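Local coordinates for hypothetical protein PA3499 (Pseudomonas aeruginosa, PDB 2IG8), which is of unknown function but belongs to the YjgF-like proteins, small alpha/beta proteins, and forms an assembly of three chains, at residues 30-35 / 67-71; 56-61 / 123-128. All coordinates share one frame; numbering follows the deposited sequence.

Overall arrangement
From the N terminus the chain forms two strands, 4-6 and 23-26, then lays down strand 29-36, passes helix 40-46 and enters helix 53-70, whose last turn and the residue after it fold back on the strand; contact 1 closes this loop. Contact 2 closes a longer one, from residues 56-61 in the first half of the same helix to 123-128, where strand 126-133 begins. The segments alternate along the chain, so the two loops cross. Centred about 15 Å apart, the contacts tie one helix at two levels to neighbouring strands of a single sheet. They meet where Met-35 N probably hydrogen-bonds to Ile-128 O, and Met-35 O packs against Val-60 CG1.

Contact 1: 30-35 / 67-71; sequences LVMSGM and LLEAA
Leu-30 lays its CD2 methyl over one face of the peptide joining Leu-67 to Leu-68, 3.8 Å from Leu-67 O and 3.7 Å from Leu-68 CA. This peptide is the flat group of the contact, since neither segment brings a ring or a side-chain amide to it; everything else that meets is an aliphatic branch or a thioether. With CG anti to the backbone N (chi1 -168°), Leu-30 spreads its two methyls over the end of the helix. CD2 also meets Leu-68 CD2 at 3.7 Å, the two leucines crossing obliquely, while CD1 rests 3.9 Å from Ala-71 CB, just past the last turn.

Leu-67 inserts its CD1 methyl between two methionines. Met-32 runs past it in the opposite direction, bringing its CG 4.0 Å from Leu-67 CD1. Met-35 instead comes tip to tip: its chain folds at chi2 (-69°) and again at the sulfur, and its SD lies 4.0 Å from the same methyl. No hydrogen bond spans the segments, so burial and shape hold the contact together, an example of helix-on-sheet packing by apolar branches.

The helix end thus lies on one face of the sheet. Met-32 and Leu-68 also touch Ala-132 on strand 126-133, and Leu-67 reaches Ala-23 on strand 23-26. Ser-33, which takes no part in the packing against the helix, uses its OG for hydrogen bonds to Ser-21 O and to Ser-111 N of the second subunit, placing strand 29-36 between its own helix and a neighbouring chain.

Contact 2: 56-61 / 123-128; sequences QALVVL and ELLVEI
Gln-56 supplies the hydrogen bonds, using both ends of its amide to grip the backbone that leads into strand 126-133. Leu-125 N donates to Gln-56 OE1 over 2.9 Å in a nearly straight bond (169°), although the donor stands 30° out of the plane of the side-chain carbonyl. Gln-56 NE2 gives a hydrogen to Glu-123 O at 3.0 Å, a more bent bond, and also bonds to Leu-51 O, just before its own helix. Held from both ends, the amide is fixed in its rotation. Its chain is extended beyond CG, which carries the amide from the helix across to the loop.

A water adds a bridge, donating to Gln-56 OE1 and to Val-126 O. The buried oxygen therefore accepts from both a peptide N-H and the water.

Van der Waals contacts begin along the same glutamine. The side chains of Leu-125 and Gln-56 cross at about a right angle, with Leu-125 CG 3.6 Å from Gln-56 NE2, and Val-126 CG1 sits 3.8 Å from Gln-56 CB. CG1 of Val-126 stands between backbone N and carbonyl carbon (chi1 65°), where it also faces Ala-57. One turn on, Val-60 CG1 presses against Ile-128 CB at 3.6 Å, and Leu-61 CD2 reaches Ile-128 CD1 at 4.1 Å.

Helix and strand run roughly parallel, their short axes 8.4 Å apart at closest approach. Helix 53-70 is the crossover helix of a beta-alpha-beta unit linking the parallel strands 29-36 and 78-85; the contact packs it on strand 126-133, which lies between them, antiparallel to both. Ala-57 and Leu-61 pack as well on helix 91-101, beside helix 53-70, while Val-126 and Ile-128 touch Val-83 of strand 78-85. Helix 40-46 flanks the polar end, where its Arg-42 pairs with Glu-123 in a salt bridge.

Contact 1: 30-35 / 67-71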
ATOM      1  N   LEU B  30     -10.415   3.342 -10.225  1.00 22.53           N
ATOM      2  CA  LEU B  30      -9.306   4.060 -10.891  1.00 22.10           C
ATOM      3  C   LEU B  30      -8.001   3.760 -10.179  1.00 21.52           C
ATOM      4  O   LEU B  30      -7.731   4.271  -9.098  1.00 22.78           O
ATOM      5  CB  LEU B  30      -9.531   5.558 -10.945  1.00 22.55           C
ATOM      6  CG  LEU B  30      -8.559   6.300 -11.882  1.00 22.85           C
ATOM      7  CD1 LEU B  30      -8.683   5.795 -13.313  1.00 22.32           C
ATOM      8  CD2 LEU B  30      -8.810   7.816 -11.792  1.00 21.31           C
ATOM      9  N   VAL B  31      -7.225   2.882 -10.778  1.00 20.62           N
ATOM     10  CA  VAL B  31      -5.945   2.471 -10.241  1.00 20.56           C
ATOM     11  C   VAL B  31      -4.920   3.463 -10.750  1.00 19.89           C
ATOM     12  O   VAL B  31      -4.831   3.700 -11.955  1.00 20.91           O
ATOM     13  CB  VAL B  31      -5.579   1.051 -10.702  1.00 20.42           C
ATOM     14  CG1 VAL B  31      -4.214   0.634 -10.142  1.00 21.83           C
ATOM     15  CG2 VAL B  31      -6.696   0.032 -10.330  1.00 20.73           C
ATOM     16  N   MET B  32      -4.148   4.032  -9.838  1.00 19.33           N
ATOM     17  CA  MET B  32      -3.225   5.088 -10.169  1.00 18.99           C
ATOM     18  C   MET B  32      -1.843   4.775  -9.654  1.00 19.56           C
ATOM     19  O   MET B  32      -1.687   4.224  -8.561  1.00 20.67           O
ATOM     20  CB  MET B  32      -3.697   6.418  -9.528  1.00 18.50           C
ATOM     21  CG  MET B  32      -4.993   6.992 -10.121  1.00 18.64           C
ATOM     22  SD  MET B  32      -5.654   8.489  -9.276  1.00 13.77           S
ATOM     23  CE  MET B  32      -6.791   7.663  -8.145  1.00 16.17           C
ATOM     24  N   SER B  33      -0.838   5.183 -10.416  1.00 19.62           N
ATOM     25  CA  SER B  33       0.525   5.181  -9.943  1.00 19.34           C
ATOM     26  C   SER B  33       0.730   6.250  -8.898  1.00 19.99           C
ATOM     27  O   SER B  33      -0.027   7.219  -8.809  1.00 18.49           O
ATOM     28  CB  SER B  33       1.508   5.423 -11.113  1.00 20.20           C
ATOM     29  OG  SER B  33       1.610   4.258 -11.935  1.00 19.17           O
ATOM     30  N   GLY B  34       1.796   6.092  -8.129  1.00 20.93           N
ATOM     31  CA  GLY B  34       2.190   7.097  -7.170  1.00 21.23           C
ATOM     32  C   GLY B  34       2.506   8.389  -7.890  1.00 21.05           C
ATOM     33  O   GLY B  34       3.177   8.387  -8.936  1.00 22.11           O
ATOM     34  N   MET B  35       1.992   9.481  -7.351  1.00 21.18           N
ATOM     35  CA  MET B  35       2.169  10.797  -7.943  1.00 20.91           C
ATOM     36  C   MET B  35       3.107  11.679  -7.113  1.00 20.78           C
ATOM     37  O   MET B  35       3.115  11.632  -5.881  1.00 20.04           O
ATOM     38  CB  MET B  35       0.805  11.470  -8.138  1.00 20.77           C
ATOM     39  CG  MET B  35      -0.049  10.870  -9.296  1.00 21.48           C
ATOM     40  SD  MET B  35       0.566  11.169 -10.975  1.00 15.76           S
ATOM     41  CE  MET B  35       0.961   9.460 -11.464  1.00 20.56           C
ATOM     42  N   LEU B  67      -6.003  13.000 -13.138  1.00 20.66           N
ATOM     43  CA  LEU B  67      -6.259  11.610 -13.515  1.00 20.97           C
ATOM     44  C   LEU B  67      -7.739  11.259 -13.329  1.00 21.10           C
ATOM     45  O   LEU B  67      -8.361  10.674 -14.226  1.00 21.01           O
ATOM     46  CB  LEU B  67      -5.367  10.639 -12.738  1.00 20.56           C
ATOM     47  CG  LEU B  67      -3.860  10.742 -12.992  1.00 20.80           C
ATOM     48  CD1 LEU B  67      -3.066   9.927 -11.951  1.00 21.50           C
ATOM     49  CD2 LEU B  67      -3.510  10.365 -14.412  1.00 21.55           C
ATOM     50  N   LEU B  68      -8.298  11.637 -12.177  1.00 21.53           N
ATOM     51  CA  LEU B  68      -9.720  11.401 -11.891  1.00 21.86           C
ATOM     52  C   LEU B  68     -10.613  12.009 -12.962  1.00 21.94           C
ATOM     53  O   LEU B  68     -11.534  11.355 -13.457  1.00 21.39           O
ATOM     54  CB  LEU B  68     -10.104  11.973 -10.530  1.00 21.61           C
ATOM     55  CG  LEU B  68      -9.658  11.175  -9.305  1.00 22.16           C
ATOM     56  CD1 LEU B  68      -9.694  12.032  -8.026  1.00 24.45           C
ATOM     57  CD2 LEU B  68     -10.495   9.876  -9.160  1.00 23.60           C
ATOM     58  N   GLU B  69     -10.346  13.266 -13.294  1.00 22.86           N
ATOM     59  CA  GLU B  69     -11.082  13.972 -14.347  1.00 23.92           C
ATOM     60  C   GLU B  69     -10.920  13.347 -15.724  1.00 23.81           C
ATOM     61  O   GLU B  69     -11.886  13.271 -16.479  1.00 23.45           O
ATOM     62  CB  GLU B  69     -10.736  15.464 -14.345  1.00 24.37           C
ATOM     63  CG  GLU B  69     -11.323  16.130 -13.106  1.00 25.90           C
ATOM     64  CD  GLU B  69     -11.066  17.620 -12.997  1.00 28.37           C
ATOM     65  OE1 GLU B  69     -10.261  18.162 -13.785  1.00 34.10           O
ATOM     66  OE2 GLU B  69     -11.674  18.247 -12.093  1.00 33.96           O
ATOM     67  N   ALA B  70      -9.726  12.857 -16.033  1.00 23.09           N
ATOM     68  CA  ALA B  70      -9.503  12.181 -17.296  1.00 23.12           C
ATOM     69  C   ALA B  70     -10.387  10.933 -17.413  1.00 22.91           C
ATOM     70  O   ALA B  70     -10.774  10.551 -18.514  1.00 22.23           O
ATOM     71  CB  ALA B  70      -8.025  11.831 -17.483  1.00 22.60           C
ATOM     72  N   ALA B  71     -10.720  10.328 -16.279  1.00 22.86           N
ATOM     73  CA  ALA B  71     -11.593   9.143 -16.233  1.00 23.46           C
ATOM     74  C   ALA B  71     -13.079   9.494 -16.041  1.00 23.91           C
ATOM     75  O   ALA B  71     -13.912   8.596 -15.930  1.00 24.55           O
ATOM     76  CB  ALA B  71     -11.127   8.200 -15.110  1.00 22.91           C
TER

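Contact 2: 56-61 / 123-128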
ATOM      1  N   GLN B  56       4.182  21.013  -2.487  1.00 18.27           N
ATOM      2  CA  GLN B  56       4.349  19.771  -3.205  1.00 18.16           C
ATOM      3  C   GLN B  56       3.098  18.893  -3.066  1.00 18.50           C
ATOM      4  O   GLN B  56       2.647  18.307  -4.049  1.00 18.11           O
ATOM      5  CB  GLN B  56       5.592  19.007  -2.765  1.00 17.87           C
ATOM      6  CG  GLN B  56       6.937  19.662  -3.177  1.00 18.74           C
ATOM      7  CD  GLN B  56       8.130  18.751  -3.082  1.00 17.92           C
ATOM      8  OE1 GLN B  56       8.014  17.536  -3.242  1.00 18.80           O
ATOM      9  NE2 GLN B  56       9.331  19.352  -2.869  1.00 15.89           N
ATOM     10  N   ALA B  57       2.559  18.786  -1.858  1.00 18.17           N
ATOM     11  CA  ALA B  57       1.397  17.908  -1.650  1.00 18.60           C
ATOM     12  C   ALA B  57       0.207  18.401  -2.482  1.00 18.92           C
ATOM     13  O   ALA B  57      -0.502  17.611  -3.078  1.00 19.09           O
ATOM     14  CB  ALA B  57       1.043  17.800  -0.177  1.00 17.86           C
ATOM     15  N   LEU B  58       0.045  19.705  -2.583  1.00 18.70           N
ATOM     16  CA  LEU B  58      -1.013  20.272  -3.426  1.00 18.91           C
ATOM     17  C   LEU B  58      -0.831  20.003  -4.926  1.00 18.52           C
ATOM     18  O   LEU B  58      -1.812  19.760  -5.645  1.00 18.31           O
ATOM     19  CB  LEU B  58      -1.161  21.769  -3.180  1.00 18.82           C
ATOM     20  CG  LEU B  58      -1.839  22.248  -1.884  1.00 20.41           C
ATOM     21  CD1 LEU B  58      -1.754  23.764  -1.766  1.00 20.04           C
ATOM     22  CD2 LEU B  58      -3.270  21.752  -1.801  1.00 21.28           C
ATOM     23  N   VAL B  59       0.402  20.111  -5.425  1.00 18.32           N
ATOM     24  CA  VAL B  59       0.694  19.736  -6.798  1.00 18.76           C
ATOM     25  C   VAL B  59       0.359  18.266  -7.030  1.00 18.45           C
ATOM     26  O   VAL B  59      -0.265  17.935  -8.042  1.00 18.09           O
ATOM     27  CB  VAL B  59       2.179  20.022  -7.189  1.00 19.04           C
ATOM     28  CG1 VAL B  59       2.557  19.322  -8.514  1.00 20.21           C
ATOM     29  CG2 VAL B  59       2.437  21.553  -7.221  1.00 19.36           C
ATOM     30  N   VAL B  60       0.756  17.403  -6.090  1.00 18.73           N
ATOM     31  CA  VAL B  60       0.487  15.975  -6.164  1.00 18.94           C
ATOM     32  C   VAL B  60      -1.010  15.710  -6.201  1.00 19.25           C
ATOM     33  O   VAL B  60      -1.480  15.010  -7.097  1.00 19.38           O
ATOM     34  CB  VAL B  60       1.140  15.188  -4.985  1.00 19.29           C
ATOM     35  CG1 VAL B  60       0.601  13.725  -4.905  1.00 18.58           C
ATOM     36  CG2 VAL B  60       2.663  15.165  -5.161  1.00 18.20           C
ATOM     37  N   LEU B  61      -1.757  16.294  -5.252  1.00 19.71           N
ATOM     38  CA  LEU B  61      -3.213  16.145  -5.242  1.00 19.90           C
ATOM     39  C   LEU B  61      -3.870  16.689  -6.531  1.00 20.09           C
ATOM     40  O   LEU B  61      -4.792  16.075  -7.050  1.00 19.05           O
ATOM     41  CB  LEU B  61      -3.832  16.760  -3.957  1.00 20.40           C
ATOM     42  CG  LEU B  61      -3.452  16.036  -2.645  1.00 20.98           C
ATOM     43  CD1 LEU B  61      -3.809  16.882  -1.396  1.00 23.25           C
ATOM     44  CD2 LEU B  61      -4.099  14.610  -2.582  1.00 22.29           C
ATOM     45  N   GLU B 123      14.630  16.343  -5.399  1.00 20.24           N
ATOM     46  CA  GLU B 123      13.869  17.536  -4.973  1.00 20.06           C
ATOM     47  C   GLU B 123      12.560  17.187  -4.252  1.00 19.81           C
ATOM     48  O   GLU B 123      11.931  18.069  -3.637  1.00 20.23           O
ATOM     49  CB  GLU B 123      13.546  18.429  -6.173  1.00 19.85           C
ATOM     50  CG  GLU B 123      14.765  18.919  -6.933  1.00 19.88           C
ATOM     51  CD  GLU B 123      15.209  18.006  -8.073  1.00 23.37           C
ATOM     52  OE1 GLU B 123      14.835  16.814  -8.128  1.00 21.23           O
ATOM     53  OE2 GLU B 123      15.947  18.519  -8.934  1.00 23.15           O
ATOM     54  N   LEU B 124      12.139  15.921  -4.338  1.00 19.62           N
ATOM     55  CA  LEU B 124      10.850  15.484  -3.804  1.00 19.60           C
ATOM     56  C   LEU B 124      10.834  15.374  -2.273  1.00 19.65           C
ATOM     57  O   LEU B 124      11.790  14.874  -1.645  1.00 19.04           O
ATOM     58  CB  LEU B 124      10.438  14.140  -4.412  1.00 19.29           C
ATOM     59  CG  LEU B 124      10.264  14.078  -5.938  1.00 19.71           C
ATOM     60  CD1 LEU B 124       9.781  12.659  -6.354  1.00 18.09           C
ATOM     61  CD2 LEU B 124       9.327  15.178  -6.449  1.00 19.52           C
ATOM     62  N   LEU B 125       9.739  15.847  -1.687  1.00 19.25           N
ATOM     63  CA  LEU B 125       9.440  15.703  -0.264  1.00 19.28           C
ATOM     64  C   LEU B 125       8.264  14.748  -0.008  1.00 19.50           C
ATOM     65  O   LEU B 125       8.064  14.332   1.122  1.00 19.07           O
ATOM     66  CB  LEU B 125       9.070  17.067   0.344  1.00 19.56           C
ATOM     67  CG  LEU B 125      10.182  18.103   0.420  1.00 19.48           C
ATOM     68  CD1 LEU B 125       9.606  19.504   0.835  1.00 18.05           C
ATOM     69  CD2 LEU B 125      11.267  17.589   1.353  1.00 21.21           C
ATOM     70  N   VAL B 126       7.482  14.435  -1.048  1.00 19.90           N
ATOM     71  CA  VAL B 126       6.268  13.626  -0.885  1.00 19.74           C
ATOM     72  C   VAL B 126       5.865  12.901  -2.166  1.00 20.54           C
ATOM     73  O   VAL B 126       6.082  13.379  -3.290  1.00 19.37           O
ATOM     74  CB  VAL B 126       5.086  14.486  -0.306  1.00 20.17           C
ATOM     75  CG1 VAL B 126       4.658  15.594  -1.302  1.00 18.79           C
ATOM     76  CG2 VAL B 126       3.863  13.618   0.070  1.00 19.96           C
ATOM     77  N   GLU B 127       5.306  11.707  -1.979  1.00 20.45           N
ATOM     78  CA  GLU B 127       4.668  10.955  -3.035  1.00 20.81           C
ATOM     79  C   GLU B 127       3.372  10.394  -2.441  1.00 21.49           C
ATOM     80  O   GLU B 127       3.348   9.982  -1.282  1.00 21.66           O
ATOM     81  CB  GLU B 127       5.586   9.831  -3.532  1.00 21.13           C
ATOM     82  CG  GLU B 127       4.943   8.936  -4.562  1.00 21.38           C
ATOM     83  CD  GLU B 127       5.940   8.283  -5.535  1.00 23.62           C
ATOM     84  OE1 GLU B 127       7.159   8.529  -5.458  1.00 27.93           O
ATOM     85  OE2 GLU B 127       5.474   7.531  -6.401  1.00 26.70           O
ATOM     86  N   ILE B 128       2.303  10.432  -3.226  1.00 21.10           N
ATOM     87  CA  ILE B 128       1.030   9.919  -2.766  1.00 22.33           C
ATOM     88  C   ILE B 128       0.489   8.859  -3.705  1.00 22.70           C
ATOM     89  O   ILE B 128       0.431   9.053  -4.933  1.00 22.85           O
ATOM     90  CB  ILE B 128       0.001  11.042  -2.574  1.00 21.84           C
ATOM     91  CG1 ILE B 128       0.518  12.062  -1.540  1.00 21.34           C
ATOM     92  CG2 ILE B 128      -1.357  10.425  -2.188  1.00 20.54           C
ATOM     93  CD1 ILE B 128      -0.398  13.318  -1.294  1.00 23.06           C
TER
HETATM   94  O   HOH W   1       6.286  15.672  -4.594  1.00 14.09           O